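Local coordinates for hypothetical protein yxiM (Bacillus subtilis, PDB 2O14) that is probably an esterase of the GDSL lipolytic family that carries a galactose-binding-like beta domain, its physiological substrate being unknown, at residues V103-V108 against F123-T128; G130-L135 against L150-L155; S300-A305 against L312-V317. All coordinates share one frame; numbering follows the deposited sequence.

Interaction 1 (V103-V108 against F123-T128); sequences VAAEGV and FQIPVT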
ATOM      1  N   VAL A 103       3.750  -8.112   2.563  1.00 21.45           N
ATOM      2  CA  VAL A 103       4.124  -8.478   3.916  1.00 20.11           C
ATOM      3  C   VAL A 103       2.860  -8.523   4.754  1.00 20.96           C
ATOM      4  O   VAL A 103       1.990  -7.656   4.619  1.00 23.43           O
ATOM      5  CB  VAL A 103       5.102  -7.452   4.529  1.00 14.34           C
ATOM      6  CG1 VAL A 103       5.298  -7.735   6.009  1.00 13.02           C
ATOM      7  CG2 VAL A 103       6.441  -7.532   3.827  1.00 14.34           C
ATOM      8  N   ALA A 104       2.750  -9.542   5.601  1.00 16.00           N
ATOM      9  CA  ALA A 104       1.592  -9.698   6.480  1.00 14.65           C
ATOM     10  C   ALA A 104       2.068  -9.798   7.929  1.00 15.15           C
ATOM     11  O   ALA A 104       3.134 -10.338   8.206  1.00 14.09           O
ATOM     12  CB  ALA A 104       0.810 -10.957   6.102  1.00 12.65           C
ATOM     13  N   ALA A 105       1.275  -9.275   8.853  1.00 14.51           N
ATOM     14  CA  ALA A 105       1.631  -9.327  10.261  1.00 13.73           C
ATOM     15  C   ALA A 105       0.351  -9.180  11.054  1.00 14.34           C
ATOM     16  O   ALA A 105      -0.510  -8.380  10.702  1.00 15.60           O
ATOM     17  CB  ALA A 105       2.600  -8.210  10.601  1.00 11.41           C
ATOM     18  N   GLU A 106       0.223  -9.968  12.116  1.00 18.74           N
ATOM     19  CA  GLU A 106      -0.966  -9.935  12.954  1.00 20.32           C
ATOM     20  C   GLU A 106      -2.229 -10.307  12.174  1.00 20.31           C
ATOM     21  O   GLU A 106      -3.308  -9.769  12.430  1.00 20.92           O
ATOM     22  CB  GLU A 106      -1.128  -8.552  13.585  1.00 26.39           C
ATOM     23  CG  GLU A 106       0.080  -8.114  14.407  1.00 33.03           C
ATOM     24  CD  GLU A 106       0.525  -9.175  15.409  1.00 35.99           C
ATOM     25  OE1 GLU A 106       1.536  -9.862  15.140  1.00 35.02           O
ATOM     26  OE2 GLU A 106      -0.146  -9.329  16.460  1.00 37.51           O
ATOM     27  N   GLY A 107      -2.078 -11.215  11.211  1.00 20.12           N
ATOM     28  CA  GLY A 107      -3.211 -11.677  10.423  1.00 19.82           C
ATOM     29  C   GLY A 107      -3.718 -10.830   9.268  1.00 18.63           C
ATOM     30  O   GLY A 107      -4.739 -11.175   8.665  1.00 18.41           O
ATOM     31  N   VAL A 108      -3.029  -9.741   8.939  1.00 20.37           N
ATOM     32  CA  VAL A 108      -3.467  -8.880   7.837  1.00 19.95           C
ATOM     33  C   VAL A 108      -2.307  -8.296   7.034  1.00 21.50           C
ATOM     34  O   VAL A 108      -1.163  -8.293   7.492  1.00 23.40           O
ATOM     35  CB  VAL A 108      -4.325  -7.694   8.344  1.00 12.89           C
ATOM     36  CG1 VAL A 108      -5.561  -8.211   9.063  1.00 13.89           C
ATOM     37  CG2 VAL A 108      -3.505  -6.810   9.271  1.00 11.67           C
ATOM     38  N   PHE A 123       7.033   0.137   7.946  1.00 23.98           N
ATOM     39  CA  PHE A 123       5.664   0.380   8.391  1.00 22.81           C
ATOM     40  C   PHE A 123       5.608   0.329   9.909  1.00 21.82           C
ATOM     41  O   PHE A 123       6.472  -0.262  10.553  1.00 22.59           O
ATOM     42  CB  PHE A 123       4.709  -0.653   7.785  1.00 19.97           C
ATOM     43  CG  PHE A 123       4.941  -2.057   8.267  1.00 17.33           C
ATOM     44  CD1 PHE A 123       4.242  -2.554   9.357  1.00 18.43           C
ATOM     45  CD2 PHE A 123       5.859  -2.882   7.624  1.00 18.85           C
ATOM     46  CE1 PHE A 123       4.447  -3.860   9.801  1.00 20.02           C
ATOM     47  CE2 PHE A 123       6.077  -4.191   8.058  1.00 18.11           C
ATOM     48  CZ  PHE A 123       5.368  -4.679   9.149  1.00 20.34           C
ATOM     49  N   GLN A 124       4.596   0.963  10.480  1.00 21.11           N
ATOM     50  CA  GLN A 124       4.435   0.977  11.925  1.00 21.34           C
ATOM     51  C   GLN A 124       3.319   0.018  12.296  1.00 21.63           C
ATOM     52  O   GLN A 124       2.373  -0.163  11.532  1.00 21.99           O
ATOM     53  CB  GLN A 124       4.111   2.388  12.391  1.00 18.33           C
ATOM     54  CG  GLN A 124       5.207   3.368  12.060  1.00 20.80           C
ATOM     55  CD  GLN A 124       4.889   4.780  12.504  1.00 22.60           C
ATOM     56  OE1 GLN A 124       5.726   5.676  12.385  1.00 25.64           O
ATOM     57  NE2 GLN A 124       3.678   4.989  13.013  1.00 20.20           N
ATOM     58  N   ILE A 125       3.427  -0.598  13.466  1.00 20.03           N
ATOM     59  CA  ILE A 125       2.418  -1.555  13.890  1.00 19.33           C
ATOM     60  C   ILE A 125       2.342  -1.662  15.407  1.00 19.84           C
ATOM     61  O   ILE A 125       3.366  -1.717  16.090  1.00 18.77           O
ATOM     62  CB  ILE A 125       2.737  -2.959  13.313  1.00 20.37           C
ATOM     63  CG1 ILE A 125       1.626  -3.953  13.658  1.00 17.92           C
ATOM     64  CG2 ILE A 125       4.059  -3.462  13.885  1.00 20.53           C
ATOM     65  CD1 ILE A 125       1.851  -5.323  13.059  1.00 17.58           C
ATOM     66  N   PRO A 126       1.121  -1.663  15.960  1.00 25.71           N
ATOM     67  CA  PRO A 126       1.038  -1.780  17.417  1.00 26.02           C
ATOM     68  C   PRO A 126       1.127  -3.244  17.839  1.00 27.06           C
ATOM     69  O   PRO A 126       0.576  -4.126  17.175  1.00 28.43           O
ATOM     70  CB  PRO A 126      -0.321  -1.159  17.739  1.00 23.71           C
ATOM     71  CG  PRO A 126      -1.139  -1.483  16.518  1.00 24.19           C
ATOM     72  CD  PRO A 126      -0.166  -1.218  15.388  1.00 23.03           C
ATOM     73  N   VAL A 127       1.847  -3.503  18.924  1.00 24.28           N
ATOM     74  CA  VAL A 127       1.981  -4.851  19.457  1.00 23.13           C
ATOM     75  C   VAL A 127       1.193  -4.830  20.767  1.00 23.94           C
ATOM     76  O   VAL A 127       1.524  -4.076  21.685  1.00 25.12           O
ATOM     77  CB  VAL A 127       3.452  -5.199  19.725  1.00 21.10           C
ATOM     78  CG1 VAL A 127       3.554  -6.580  20.353  1.00 20.33           C
ATOM     79  CG2 VAL A 127       4.236  -5.152  18.419  1.00 18.36           C
ATOM     80  N   THR A 128       0.148  -5.647  20.847  1.00 22.00           N
ATOM     81  CA  THR A 128      -0.706  -5.675  22.024  1.00 21.95           C
ATOM     82  C   THR A 128      -0.752  -6.998  22.781  1.00 23.06           C
ATOM     83  O   THR A 128      -1.146  -7.024  23.944  1.00 21.72           O
ATOM     84  CB  THR A 128      -2.145  -5.291  21.644  1.00 23.73           C
ATOM     85  OG1 THR A 128      -2.587  -6.129  20.567  1.00 24.98           O
ATOM     86  CG2 THR A 128      -2.211  -3.836  21.204  1.00 24.32           C
TER
HETATM   87  O   HOH W   1       0.228  -7.489  18.735  1.00 45.90           O

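Interaction 2 (G130-L135 against L150-L155); sequences GQLNLL and LKIKKL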
ATOM      1  N   GLY A 130       1.962  -8.894  23.109  1.00 26.70           N
ATOM      2  CA  GLY A 130       3.345  -9.171  23.460  1.00 24.16           C
ATOM      3  C   GLY A 130       4.171  -9.969  22.468  1.00 23.53           C
ATOM      4  O   GLY A 130       5.246 -10.454  22.820  1.00 22.80           O
ATOM      5  N   GLN A 131       3.695 -10.100  21.233  1.00 23.59           N
ATOM      6  CA  GLN A 131       4.429 -10.858  20.221  1.00 24.13           C
ATOM      7  C   GLN A 131       4.052 -10.451  18.798  1.00 25.32           C
ATOM      8  O   GLN A 131       2.874 -10.245  18.493  1.00 26.75           O
ATOM      9  CB  GLN A 131       4.169 -12.358  20.407  1.00 21.12           C
ATOM     10  CG  GLN A 131       5.008 -13.258  19.521  1.00 21.14           C
ATOM     11  CD  GLN A 131       4.674 -14.729  19.713  1.00 23.22           C
ATOM     12  OE1 GLN A 131       3.634 -15.201  19.264  1.00 24.19           O
ATOM     13  NE2 GLN A 131       5.554 -15.453  20.392  1.00 21.70           N
ATOM     14  N   LEU A 132       5.058 -10.339  17.934  1.00 22.70           N
ATOM     15  CA  LEU A 132       4.848  -9.967  16.534  1.00 21.00           C
ATOM     16  C   LEU A 132       4.971 -11.220  15.666  1.00 20.99           C
ATOM     17  O   LEU A 132       5.930 -11.979  15.806  1.00 19.48           O
ATOM     18  CB  LEU A 132       5.901  -8.940  16.101  1.00 20.04           C
ATOM     19  CG  LEU A 132       5.933  -8.555  14.618  1.00 20.30           C
ATOM     20  CD1 LEU A 132       4.665  -7.799  14.242  1.00 16.76           C
ATOM     21  CD2 LEU A 132       7.159  -7.699  14.342  1.00 17.43           C
ATOM     22  N   ASN A 133       4.001 -11.437  14.780  1.00 17.56           N
ATOM     23  CA  ASN A 133       4.017 -12.603  13.897  1.00 18.37           C
ATOM     24  C   ASN A 133       3.916 -12.104  12.465  1.00 17.42           C
ATOM     25  O   ASN A 133       2.873 -11.598  12.034  1.00 17.88           O
ATOM     26  CB  ASN A 133       2.857 -13.541  14.236  1.00 22.07           C
ATOM     27  CG  ASN A 133       2.698 -13.738  15.740  1.00 23.35           C
ATOM     28  OD1 ASN A 133       2.087 -12.916  16.418  1.00 27.33           O
ATOM     29  ND2 ASN A 133       3.273 -14.813  16.268  1.00 22.82           N
ATOM     30  N   LEU A 134       5.012 -12.263  11.733  1.00 16.40           N
ATOM     31  CA  LEU A 134       5.112 -11.769  10.366  1.00 16.20           C
ATOM     32  C   LEU A 134       5.520 -12.816   9.331  1.00 16.76           C
ATOM     33  O   LEU A 134       6.159 -13.817   9.654  1.00 15.49           O
ATOM     34  CB  LEU A 134       6.117 -10.603  10.366  1.00 17.36           C
ATOM     35  CG  LEU A 134       6.574  -9.890   9.092  1.00 19.23           C
ATOM     36  CD1 LEU A 134       7.226  -8.565   9.466  1.00 16.27           C
ATOM     37  CD2 LEU A 134       7.552 -10.772   8.319  1.00 17.45           C
ATOM     38  N   LEU A 135       5.117 -12.589   8.085  1.00 18.96           N
ATOM     39  CA  LEU A 135       5.490 -13.476   6.988  1.00 18.71           C
ATOM     40  C   LEU A 135       5.452 -12.669   5.701  1.00 18.69           C
ATOM     41  O   LEU A 135       4.871 -11.579   5.657  1.00 18.51           O
ATOM     42  CB  LEU A 135       4.538 -14.676   6.861  1.00 22.43           C
ATOM     43  CG  LEU A 135       3.131 -14.490   6.269  1.00 24.17           C
ATOM     44  CD1 LEU A 135       2.687 -15.789   5.612  1.00 25.88           C
ATOM     45  CD2 LEU A 135       2.138 -14.064   7.349  1.00 24.04           C
ATOM     46  N   LEU A 150      15.183  -7.966   8.981  1.00 14.63           N
ATOM     47  CA  LEU A 150      14.166  -7.193   9.670  1.00 17.07           C
ATOM     48  C   LEU A 150      14.838  -6.289  10.687  1.00 19.87           C
ATOM     49  O   LEU A 150      15.802  -6.692  11.344  1.00 22.07           O
ATOM     50  CB  LEU A 150      13.184  -8.089  10.422  1.00 17.05           C
ATOM     51  CG  LEU A 150      12.095  -8.858   9.685  1.00 19.21           C
ATOM     52  CD1 LEU A 150      11.215  -9.577  10.715  1.00 17.66           C
ATOM     53  CD2 LEU A 150      11.257  -7.899   8.850  1.00 17.01           C
ATOM     54  N   LYS A 151      14.341  -5.064  10.790  1.00 23.04           N
ATOM     55  CA  LYS A 151      14.823  -4.105  11.769  1.00 25.12           C
ATOM     56  C   LYS A 151      13.556  -3.656  12.477  1.00 25.61           C
ATOM     57  O   LYS A 151      12.673  -3.049  11.865  1.00 25.82           O
ATOM     58  CB  LYS A 151      15.503  -2.905  11.106  1.00 41.69           C
ATOM     59  CG  LYS A 151      16.962  -3.128  10.746  1.00 45.75           C
ATOM     60  CD  LYS A 151      17.609  -1.814  10.333  1.00 50.69           C
ATOM     61  CE  LYS A 151      19.106  -1.968  10.126  1.00 53.75           C
ATOM     62  NZ  LYS A 151      19.746  -0.651   9.825  1.00 56.57           N
ATOM     63  N   ILE A 152      13.463  -3.973  13.762  1.00 22.00           N
ATOM     64  CA  ILE A 152      12.296  -3.627  14.556  1.00 21.38           C
ATOM     65  C   ILE A 152      12.684  -2.636  15.653  1.00 23.16           C
ATOM     66  O   ILE A 152      13.506  -2.938  16.518  1.00 23.93           O
ATOM     67  CB  ILE A 152      11.695  -4.906  15.163  1.00 21.51           C
ATOM     68  CG1 ILE A 152      11.353  -5.880  14.026  1.00 18.54           C
ATOM     69  CG2 ILE A 152      10.466  -4.577  15.996  1.00 20.16           C
ATOM     70  CD1 ILE A 152      11.060  -7.292  14.481  1.00 19.10           C
ATOM     71  N   LYS A 153      12.091  -1.446  15.606  1.00 23.97           N
ATOM     72  CA  LYS A 153      12.394  -0.407  16.579  1.00 24.12           C
ATOM     73  C   LYS A 153      11.138   0.087  17.290  1.00 22.84           C
ATOM     74  O   LYS A 153      10.121   0.368  16.655  1.00 19.64           O
ATOM     75  CB  LYS A 153      13.084   0.763  15.873  1.00 31.86           C
ATOM     76  CG  LYS A 153      13.755   1.739  16.822  1.00 36.46           C
ATOM     77  CD  LYS A 153      14.391   2.911  16.091  1.00 37.37           C
ATOM     78  CE  LYS A 153      13.341   3.866  15.549  1.00 39.82           C
ATOM     79  NZ  LYS A 153      13.965   5.122  15.039  1.00 43.48           N
ATOM     80  N   LYS A 154      11.214   0.201  18.612  1.00 21.96           N
ATOM     81  CA  LYS A 154      10.076   0.657  19.396  1.00 22.38           C
ATOM     82  C   LYS A 154       9.930   2.176  19.301  1.00 22.50           C
ATOM     83  O   LYS A 154      10.886   2.913  19.526  1.00 22.21           O
ATOM     84  CB  LYS A 154      10.236   0.228  20.856  1.00 25.91           C
ATOM     85  CG  LYS A 154       8.988   0.449  21.700  1.00 27.92           C
ATOM     86  CD  LYS A 154       9.093  -0.201  23.073  1.00 28.09           C
ATOM     87  CE  LYS A 154       7.782  -0.033  23.831  1.00 33.37           C
ATOM     88  NZ  LYS A 154       7.770  -0.697  25.167  1.00 33.84           N
ATOM     89  N   LEU A 155       8.728   2.637  18.970  1.00 24.32           N
ATOM     90  CA  LEU A 155       8.458   4.065  18.831  1.00 25.45           C
ATOM     91  C   LEU A 155       7.767   4.674  20.044  1.00 26.47           C
ATOM     92  O   LEU A 155       7.991   5.839  20.373  1.00 26.48           O
ATOM     93  CB  LEU A 155       7.587   4.316  17.596  1.00 26.47           C
ATOM     94  CG  LEU A 155       8.182   3.926  16.238  1.00 27.75           C
ATOM     95  CD1 LEU A 155       7.106   4.023  15.163  1.00 25.48           C
ATOM     96  CD2 LEU A 155       9.360   4.836  15.911  1.00 25.29           C
TER

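Interaction 3 (S300-A305 against L312-V317); sequences SILALA and LIDLNV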
ATOM      1  N   SER A 300     -21.073   7.643 -10.319  1.00 23.73           N
ATOM      2  CA  SER A 300     -21.390   6.958  -9.069  1.00 23.48           C
ATOM      3  C   SER A 300     -20.560   7.454  -7.901  1.00 21.99           C
ATOM      4  O   SER A 300     -21.037   7.499  -6.765  1.00 21.52           O
ATOM      5  CB  SER A 300     -21.188   5.447  -9.222  1.00 35.96           C
ATOM      6  OG  SER A 300     -22.135   4.908 -10.126  1.00 40.65           O
ATOM      7  N   ILE A 301     -19.311   7.813  -8.176  1.00 23.45           N
ATOM      8  CA  ILE A 301     -18.425   8.314  -7.134  1.00 23.97           C
ATOM      9  C   ILE A 301     -18.950   9.651  -6.599  1.00 25.57           C
ATOM     10  O   ILE A 301     -18.933   9.894  -5.392  1.00 26.43           O
ATOM     11  CB  ILE A 301     -16.984   8.492  -7.672  1.00 22.36           C
ATOM     12  CG1 ILE A 301     -16.451   7.145  -8.169  1.00 22.25           C
ATOM     13  CG2 ILE A 301     -16.072   9.025  -6.576  1.00 19.96           C
ATOM     14  CD1 ILE A 301     -15.094   7.222  -8.829  1.00 23.09           C
ATOM     15  N   LEU A 302     -19.423  10.515  -7.495  1.00 30.24           N
ATOM     16  CA  LEU A 302     -19.957  11.814  -7.081  1.00 30.21           C
ATOM     17  C   LEU A 302     -21.197  11.595  -6.215  1.00 29.71           C
ATOM     18  O   LEU A 302     -21.340  12.192  -5.148  1.00 28.12           O
ATOM     19  CB  LEU A 302     -20.328  12.659  -8.303  1.00 26.86           C
ATOM     20  CG  LEU A 302     -19.210  12.947  -9.310  1.00 28.36           C
ATOM     21  CD1 LEU A 302     -19.792  13.646 -10.527  1.00 28.50           C
ATOM     22  CD2 LEU A 302     -18.130  13.800  -8.662  1.00 28.83           C
ATOM     23  N   ALA A 303     -22.087  10.727  -6.683  1.00 29.21           N
ATOM     24  CA  ALA A 303     -23.315  10.424  -5.961  1.00 30.22           C
ATOM     25  C   ALA A 303     -23.034   9.870  -4.563  1.00 30.68           C
ATOM     26  O   ALA A 303     -23.651  10.293  -3.583  1.00 30.86           O
ATOM     27  CB  ALA A 303     -24.149   9.431  -6.759  1.00 37.10           C
ATOM     28  N   LEU A 304     -22.101   8.925  -4.478  1.00 25.90           N
ATOM     29  CA  LEU A 304     -21.734   8.317  -3.203  1.00 24.78           C
ATOM     30  C   LEU A 304     -21.214   9.336  -2.197  1.00 24.48           C
ATOM     31  O   LEU A 304     -21.480   9.228  -1.002  1.00 23.39           O
ATOM     32  CB  LEU A 304     -20.673   7.234  -3.418  1.00 27.38           C
ATOM     33  CG  LEU A 304     -21.158   5.859  -3.885  1.00 28.01           C
ATOM     34  CD1 LEU A 304     -19.979   5.030  -4.386  1.00 24.69           C
ATOM     35  CD2 LEU A 304     -21.864   5.162  -2.733  1.00 26.18           C
ATOM     36  N   ALA A 305     -20.468  10.326  -2.678  1.00 28.07           N
ATOM     37  CA  ALA A 305     -19.920  11.344  -1.789  1.00 29.24           C
ATOM     38  C   ALA A 305     -21.037  12.128  -1.100  1.00 31.13           C
ATOM     39  O   ALA A 305     -20.945  12.458   0.085  1.00 30.93           O
ATOM     40  CB  ALA A 305     -19.023  12.285  -2.577  1.00 16.25           C
ATOM     41  N   LEU A 312     -14.697  14.769  -0.903  1.00 30.88           N
ATOM     42  CA  LEU A 312     -14.518  14.436  -2.312  1.00 30.57           C
ATOM     43  C   LEU A 312     -13.493  15.293  -3.038  1.00 31.84           C
ATOM     44  O   LEU A 312     -13.543  16.528  -2.983  1.00 31.47           O
ATOM     45  CB  LEU A 312     -15.859  14.549  -3.051  1.00 22.67           C
ATOM     46  CG  LEU A 312     -15.826  14.345  -4.569  1.00 23.05           C
ATOM     47  CD1 LEU A 312     -15.622  12.870  -4.882  1.00 22.52           C
ATOM     48  CD2 LEU A 312     -17.131  14.841  -5.186  1.00 22.74           C
ATOM     49  N   ILE A 313     -12.567  14.621  -3.717  1.00 26.53           N
ATOM     50  CA  ILE A 313     -11.542  15.282  -4.511  1.00 26.12           C
ATOM     51  C   ILE A 313     -11.884  14.875  -5.934  1.00 25.80           C
ATOM     52  O   ILE A 313     -11.769  13.699  -6.286  1.00 25.32           O
ATOM     53  CB  ILE A 313     -10.123  14.758  -4.199  1.00 31.55           C
ATOM     54  CG1 ILE A 313      -9.792  14.952  -2.720  1.00 33.24           C
ATOM     55  CG2 ILE A 313      -9.103  15.492  -5.060  1.00 31.21           C
ATOM     56  CD1 ILE A 313      -9.744  16.394  -2.286  1.00 35.51           C
ATOM     57  N   ASP A 314     -12.328  15.827  -6.748  1.00 28.20           N
ATOM     58  CA  ASP A 314     -12.681  15.513  -8.130  1.00 27.73           C
ATOM     59  C   ASP A 314     -11.414  15.581  -8.967  1.00 26.67           C
ATOM     60  O   ASP A 314     -11.295  16.409  -9.874  1.00 26.78           O
ATOM     61  CB  ASP A 314     -13.706  16.513  -8.669  1.00 32.16           C
ATOM     62  CG  ASP A 314     -14.567  15.926  -9.769  1.00 32.79           C
ATOM     63  OD1 ASP A 314     -14.098  15.006 -10.475  1.00 33.94           O
ATOM     64  OD2 ASP A 314     -15.713  16.393  -9.933  1.00 33.93           O
ATOM     65  N   LEU A 315     -10.467  14.703  -8.659  1.00 24.43           N
ATOM     66  CA  LEU A 315      -9.196  14.680  -9.367  1.00 22.62           C
ATOM     67  C   LEU A 315      -9.372  14.546 -10.878  1.00 23.77           C
ATOM     68  O   LEU A 315      -8.519  14.985 -11.650  1.00 25.81           O
ATOM     69  CB  LEU A 315      -8.328  13.543  -8.829  1.00 19.07           C
ATOM     70  CG  LEU A 315      -6.827  13.627  -9.105  1.00 18.96           C
ATOM     71  CD1 LEU A 315      -6.297  14.980  -8.653  1.00 18.43           C
ATOM     72  CD2 LEU A 315      -6.117  12.494  -8.367  1.00 17.47           C
ATOM     73  N   ASN A 316     -10.479  13.946 -11.302  1.00 25.75           N
ATOM     74  CA  ASN A 316     -10.747  13.778 -12.726  1.00 26.38           C
ATOM     75  C   ASN A 316     -10.765  15.152 -13.409  1.00 26.52           C
ATOM     76  O   ASN A 316     -10.094  15.371 -14.424  1.00 25.35           O
ATOM     77  CB  ASN A 316     -12.102  13.093 -12.929  1.00 27.28           C
ATOM     78  CG  ASN A 316     -12.396  12.796 -14.394  1.00 30.68           C
ATOM     79  OD1 ASN A 316     -12.009  11.750 -14.926  1.00 31.42           O
ATOM     80  ND2 ASN A 316     -13.080  13.720 -15.054  1.00 26.19           N
ATOM     81  N   VAL A 317     -11.538  16.072 -12.837  1.00 22.78           N
ATOM     82  CA  VAL A 317     -11.663  17.416 -13.380  1.00 23.45           C
ATOM     83  C   VAL A 317     -10.442  18.283 -13.084  1.00 24.31           C
ATOM     84  O   VAL A 317      -9.937  18.979 -13.968  1.00 24.57           O
ATOM     85  CB  VAL A 317     -12.918  18.115 -12.828  1.00 24.05           C
ATOM     86  CG1 VAL A 317     -13.006  19.542 -13.374  1.00 22.91           C
ATOM     87  CG2 VAL A 317     -14.156  17.315 -13.207  1.00 21.64           C
TER

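Interaction 1 (V103-V108 against F123-T128)
Ile125 meets Ala105 and Glu106 through a fully extended side chain: CG1 stands opposite the backbone N (chi1 -176°) and chi2 is also trans, which carries CD1 out to the end of strand 100-105 and the turn that follows it. Ile125 CD1 touches both, 3.9 Å from Ala105 CB and 3.6 Å from Glu106 CG. Glu106 CG, set anti to the carbonyl carbon (chi1 -57°), meets the methyl, and the bend at chi2 swings the carboxylate away toward Thr128, just beyond the end of strand 120-127. There a water bridges the two segments, donating to Glu106 OE2 at 2.9 Å and accepting from Thr128 N at 2.8 Å. The other carboxylate oxygen, OE1, accepts the backbone N-H of Asn133, so both oxygens are held. Further along, Val103 CG1 approaches the Phe123 ring obliquely, 4.2 Å from CE2, in a layer that also includes Val91, Val93 and Val111. Glu106 itself sits in the type I' turn from Ala105 to Val108 that joins strands 100-105 and 108-115. Apolar residues of two stacked sheets thus face each other, with one water bridging the segments beside the turn, as in the beta-sandwich of galactose-binding-like domains.

Interaction 2 (G130-L135 against L150-L155)
Leu132 and Leu134, which face Ile152 and Leu150, have no flat group between them and their partners; the flat groups nearby, the amides of Gln131 and Asn133, point away from the contact on the other face of strand 131-138. The planes of the two amides stand nearly perpendicular to each other. Asn133 ND2 donates to Gln131 OE1 over 3.0 Å with a nearly straight N-H (165°), and the acceptor lies close to the plane of the Asn133 amide. Seen from Gln131, however, the donor arrives above the carbonyl plane, 49° out of it. Gln131 NE2 in turn binds Asp83 OD1 and Asn133 ND2 also binds Asn81 OD1, so strand 80-83 helps fix how both amides are rotated.

On the inner face, two apolar pairs reach toward each other end to end. Leu132 CD2 comes within 3.9 Å of Ile152 CD1, and Leu134 CD1 within 4.1 Å of Leu150 CD2. Both leucines of strand 131-138 project with CG opposite the backbone N (173° in Leu132), which carries their methyls toward the facing sheet. The backbones stay well apart: CA atoms of Leu132 and Ile152 are 10.0 Å from each other. Val82 touches both Leu132 and Ile152, Phe80 packs on Leu150, and Phe18 and Phe20 of strand 15-20 extend the apolar layer. Such methyl-to-methyl meetings across paired faces form the interior of a beta-sandwich, here that of the galactose-binding-like domain.

Interaction 3 (S300-A305 against L312-V317)
Leu312 is the bump of this contact, and the hollow that takes it lies on helix 298-307 between Ile301, Leu302 and Ala305. The small Ala305 forms the floor: its CB is 3.9 Å from Leu312 CB, and both methyls of the leucine also come close to it. From there the side chain forks against two walls. Leu312 CD2 meets Leu302 CD2 at 3.8 Å, while Leu312 CD1 reaches Ile301 CG2 at a looser 4.2 Å. With CG of Leu312 opposite the backbone N (chi1 175°), the branched end is carried out from the strand into this groove, and the backbones come near each other only at Ala305, whose CA is 6.2 Å from that of Leu312.

Leu302 answers with a bump of its own. Its CB does not point at the other segment, but Leu302 CD2 bends nearer and touches Leu312 on one side and, roughly at right angles to that, Asp314 OD2 at 3.8 Å. Asp314 occupies the N-cap position of helix 315-326, and Thr276 OG1 is hydrogen-bonded to its OD1. Between the two segments the contact is apolar, and the salt bridge from Arg298 NH2 to Asp314 OD2 adds a polar tie from the first turn of the same helix; the aspartate's charge is probably balanced by Arg298 and by the start of helix 315-326.

Along the chain the three contacts follow in series. Interactions 1 and 2 belong to the galactose-binding-like region, their centres 8 Å apart, and both reach the antiparallel sheet in which strands 100-105 and 131-138 are neighbours; each joins this sheet to strand 120-127 or 146-156 of the mixed sheet opposite. They also touch directly, Ala104 N lying 2.9 Å from Leu135 O. Interaction 3 lies on the other side of the chain's centre, about 32 Å and 38 Å from them between centres, at the outer edge of the parallel sheet of the GDSL-type region. The beta-sandwich contacts thus form one continuous interior; interaction 3 lies apart, in the alpha/beta region that probably carries out catalysis.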